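Local coordinates for protein SAM-dependent O-methyltransferase (Thermotoga maritima, PDB 1O54) that probably methylates N1 of adenosine 58 in tRNA, using S-adenosyl-L-methionine as the methyl donor, at residues T167-D172 against F177-V182. Residues are numbered along the deposited sequence; the frame is centred on the assembly and turned at random.
Sequences TIKVRD and FDEKDV
Lys169 closes strand 166-169 and Arg171 follows in the loop beyond it, and both side chains reach across to Asp178 and Glu179 in the irregular 177-182 segment; no backbone hydrogen bond joins the two segments, and an inverse gamma turn centred on Val170 lies between the two basic residues. The contact is a four-residue salt-bridge network. Arg171 grips the Asp178 carboxylate end-on through two nitrogens: NH1 gives a 2.7 Å bond to OD2 and NH2 a straighter 2.9 Å bond to OD1. OD1 lies in the guanidinium plane whereas OD2 is tilted from it, the two flat groups being 35° apart. Bends at chi2 and chi3 fold the arginine chain and present the edge of the guanidinium to Asp178. Lys169 bends at chi3 (63°), and its NZ bridges two acids, 2.8 Å from Asp178 OD2 and 2.8 Å from Glu179 OE2. It meets OD2 on the anti side, leaving the syn side to Arg171, and OE2 on the syn side, somewhat out of each carboxylate plane; OD2 thus accepts from both basic residues. Paired donors fix the rotation of the Asp178 carboxylate, and the shared lysine probably eases the repulsion between the adjacent acids. Tyr143 OH backs the network from strand 139-143, bonding Glu179 OE1 and the backbone N of Asp178, with a weak bond from Lys169 NZ. Asp172, predicted to bind S-adenosyl-L-methionine, directly follows Arg171. The salt bridges join the C-terminal end of strand 166-169 to the loop leading into strand 182-187. In the Rossmann-like methyltransferase sheet, strand 166-169 pairs in parallel with strand 139-143, while the buried Phe177 packs on strand 115-119 and helix 196-202.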
ATOM      1  N   THR A 167      23.945  -3.553  28.218  1.00 22.12           N
ATOM      2  CA  THR A 167      25.295  -3.067  28.471  1.00 22.58           C
ATOM      3  C   THR A 167      25.617  -2.038  27.399  1.00 21.86           C
ATOM      4  O   THR A 167      25.925  -2.380  26.255  1.00 21.67           O
ATOM      5  CB  THR A 167      26.293  -4.238  28.443  1.00 23.66           C
ATOM      6  OG1 THR A 167      25.949  -5.195  29.454  1.00 26.40           O
ATOM      7  CG2 THR A 167      27.717  -3.791  28.764  1.00 24.79           C
ATOM      8  N   ILE A 168      25.549  -0.770  27.763  1.00 21.83           N
ATOM      9  CA  ILE A 168      25.881   0.320  26.840  1.00 22.52           C
ATOM     10  C   ILE A 168      27.372   0.542  26.820  1.00 22.22           C
ATOM     11  O   ILE A 168      27.966   0.816  27.887  1.00 21.12           O
ATOM     12  CB  ILE A 168      25.159   1.631  27.242  1.00 22.68           C
ATOM     13  CG1 ILE A 168      23.645   1.432  27.214  1.00 23.99           C
ATOM     14  CG2 ILE A 168      25.529   2.753  26.289  1.00 25.13           C
ATOM     15  CD1 ILE A 168      22.867   2.492  27.963  1.00 27.37           C
ATOM     16  N   LYS A 169      27.976   0.407  25.623  1.00 21.79           N
ATOM     17  CA  LYS A 169      29.408   0.470  25.437  1.00 23.06           C
ATOM     18  C   LYS A 169      29.755   1.664  24.570  1.00 22.10           C
ATOM     19  O   LYS A 169      29.322   1.741  23.404  1.00 22.46           O
ATOM     20  CB  LYS A 169      29.907  -0.853  24.823  1.00 23.00           C
ATOM     21  CG  LYS A 169      29.570  -2.041  25.717  1.00 23.18           C
ATOM     22  CD  LYS A 169      29.964  -3.409  25.119  1.00 25.15           C
ATOM     23  CE  LYS A 169      31.429  -3.554  24.925  1.00 25.51           C
ATOM     24  NZ  LYS A 169      31.840  -5.005  24.981  1.00 28.14           N
ATOM     25  N   VAL A 170      30.497   2.632  25.133  1.00 22.78           N
ATOM     26  CA  VAL A 170      30.811   3.809  24.378  1.00 23.43           C
ATOM     27  C   VAL A 170      32.073   3.485  23.633  1.00 24.28           C
ATOM     28  O   VAL A 170      33.170   3.769  24.083  1.00 22.13           O
ATOM     29  CB  VAL A 170      30.973   5.068  25.243  1.00 24.26           C
ATOM     30  CG1 VAL A 170      31.246   6.266  24.357  1.00 25.79           C
ATOM     31  CG2 VAL A 170      29.728   5.281  26.091  1.00 25.64           C
ATOM     32  N   ARG A 171      31.883   2.835  22.495  1.00 25.07           N
ATOM     33  CA  ARG A 171      32.954   2.182  21.772  1.00 26.56           C
ATOM     34  C   ARG A 171      32.730   2.331  20.287  1.00 28.85           C
ATOM     35  O   ARG A 171      31.608   2.162  19.810  1.00 29.55           O
ATOM     36  CB  ARG A 171      32.973   0.699  22.117  1.00 26.66           C
ATOM     37  CG  ARG A 171      33.441   0.359  23.525  1.00 25.60           C
ATOM     38  CD  ARG A 171      34.944   0.351  23.684  1.00 26.21           C
ATOM     39  NE  ARG A 171      35.518  -0.596  22.742  1.00 27.01           N
ATOM     40  CZ  ARG A 171      35.538  -1.921  22.913  1.00 29.09           C
ATOM     41  NH1 ARG A 171      35.142  -2.451  24.052  1.00 26.06           N
ATOM     42  NH2 ARG A 171      36.038  -2.714  21.960  1.00 28.77           N
ATOM     43  N   ASP A 172      33.815   2.604  19.559  1.00 31.08           N
ATOM     44  CA  ASP A 172      33.773   2.675  18.094  1.00 33.31           C
ATOM     45  C   ASP A 172      33.778   1.265  17.489  1.00 34.09           C
ATOM     46  O   ASP A 172      34.623   0.455  17.822  1.00 35.52           O
ATOM     47  CB  ASP A 172      34.999   3.434  17.608  1.00 34.18           C
ATOM     48  CG  ASP A 172      34.861   3.914  16.183  1.00 38.00           C
ATOM     49  OD1 ASP A 172      34.110   3.293  15.391  1.00 43.30           O
ATOM     50  OD2 ASP A 172      35.476   4.914  15.773  1.00 41.85           O
ATOM     51  N   PHE A 177      33.438  -5.913  17.197  1.00 27.31           N
ATOM     52  CA  PHE A 177      32.751  -6.144  18.442  1.00 26.25           C
ATOM     53  C   PHE A 177      33.552  -7.067  19.351  1.00 25.63           C
ATOM     54  O   PHE A 177      34.318  -7.929  18.868  1.00 24.99           O
ATOM     55  CB  PHE A 177      31.370  -6.737  18.144  1.00 25.37           C
ATOM     56  CG  PHE A 177      30.557  -5.885  17.219  1.00 23.78           C
ATOM     57  CD1 PHE A 177      30.446  -6.194  15.884  1.00 24.69           C
ATOM     58  CD2 PHE A 177      29.927  -4.739  17.688  1.00 23.39           C
ATOM     59  CE1 PHE A 177      29.710  -5.389  15.024  1.00 24.22           C
ATOM     60  CE2 PHE A 177      29.227  -3.917  16.823  1.00 24.79           C
ATOM     61  CZ  PHE A 177      29.097  -4.252  15.496  1.00 24.85           C
ATOM     62  N   ASP A 178      33.394  -6.906  20.660  1.00 24.68           N
ATOM     63  CA  ASP A 178      34.087  -7.761  21.604  1.00 25.33           C
ATOM     64  C   ASP A 178      33.483  -9.164  21.689  1.00 26.52           C
ATOM     65  O   ASP A 178      34.193 -10.126  22.050  1.00 27.80           O
ATOM     66  CB  ASP A 178      34.035  -7.171  23.007  1.00 25.29           C
ATOM     67  CG  ASP A 178      34.734  -5.845  23.114  1.00 26.99           C
ATOM     68  OD1 ASP A 178      35.673  -5.572  22.324  1.00 26.20           O
ATOM     69  OD2 ASP A 178      34.421  -5.012  23.991  1.00 25.75           O
ATOM     70  N   GLU A 179      32.191  -9.256  21.411  1.00 25.27           N
ATOM     71  CA  GLU A 179      31.426 -10.472  21.625  1.00 26.27           C
ATOM     72  C   GLU A 179      31.502 -11.347  20.379  1.00 27.09           C
ATOM     73  O   GLU A 179      31.497 -10.843  19.241  1.00 28.01           O
ATOM     74  CB  GLU A 179      29.970 -10.164  21.914  1.00 26.43           C
ATOM     75  CG  GLU A 179      29.724  -9.323  23.149  1.00 24.95           C
ATOM     76  CD  GLU A 179      30.087  -7.848  22.972  1.00 25.61           C
ATOM     77  OE1 GLU A 179      30.097  -7.329  21.829  1.00 27.30           O
ATOM     78  OE2 GLU A 179      30.327  -7.203  24.005  1.00 25.83           O
ATOM     79  N   LYS A 180      31.537 -12.663  20.612  1.00 27.39           N
ATOM     80  CA  LYS A 180      31.413 -13.649  19.566  1.00 27.18           C
ATOM     81  C   LYS A 180      30.210 -14.531  19.822  1.00 25.18           C
ATOM     82  O   LYS A 180      29.685 -14.628  20.938  1.00 24.45           O
ATOM     83  CB  LYS A 180      32.659 -14.543  19.506  1.00 28.66           C
ATOM     84  CG  LYS A 180      33.934 -13.816  19.180  1.00 33.63           C
ATOM     85  CD  LYS A 180      33.957 -13.333  17.749  1.00 38.76           C
ATOM     86  CE  LYS A 180      35.391 -12.959  17.313  1.00 42.05           C
ATOM     87  NZ  LYS A 180      35.504 -11.635  16.622  1.00 44.35           N
ATOM     88  N   ASP A 181      29.797 -15.180  18.754  1.00 23.97           N
ATOM     89  CA  ASP A 181      28.725 -16.115  18.777  1.00 23.63           C
ATOM     90  C   ASP A 181      27.418 -15.523  19.289  1.00 23.48           C
ATOM     91  O   ASP A 181      26.628 -16.233  19.906  1.00 23.88           O
ATOM     92  CB  ASP A 181      29.126 -17.330  19.588  1.00 24.52           C
ATOM     93  CG  ASP A 181      30.207 -18.137  18.899  1.00 27.63           C
ATOM     94  OD1 ASP A 181      31.150 -18.511  19.583  1.00 29.78           O
ATOM     95  OD2 ASP A 181      30.144 -18.408  17.686  1.00 31.85           O
ATOM     96  N   VAL A 182      27.174 -14.243  18.990  1.00 22.64           N
ATOM     97  CA  VAL A 182      25.913 -13.634  19.420  1.00 22.92           C
ATOM     98  C   VAL A 182      24.751 -14.186  18.583  1.00 22.39           C
ATOM     99  O   VAL A 182      24.941 -14.650  17.437  1.00 22.20           O
ATOM    100  CB  VAL A 182      25.939 -12.082  19.449  1.00 22.98           C
ATOM    101  CG1 VAL A 182      27.096 -11.575  20.273  1.00 24.38           C
ATOM    102  CG2 VAL A 182      25.922 -11.493  18.034  1.00 22.79           C
TER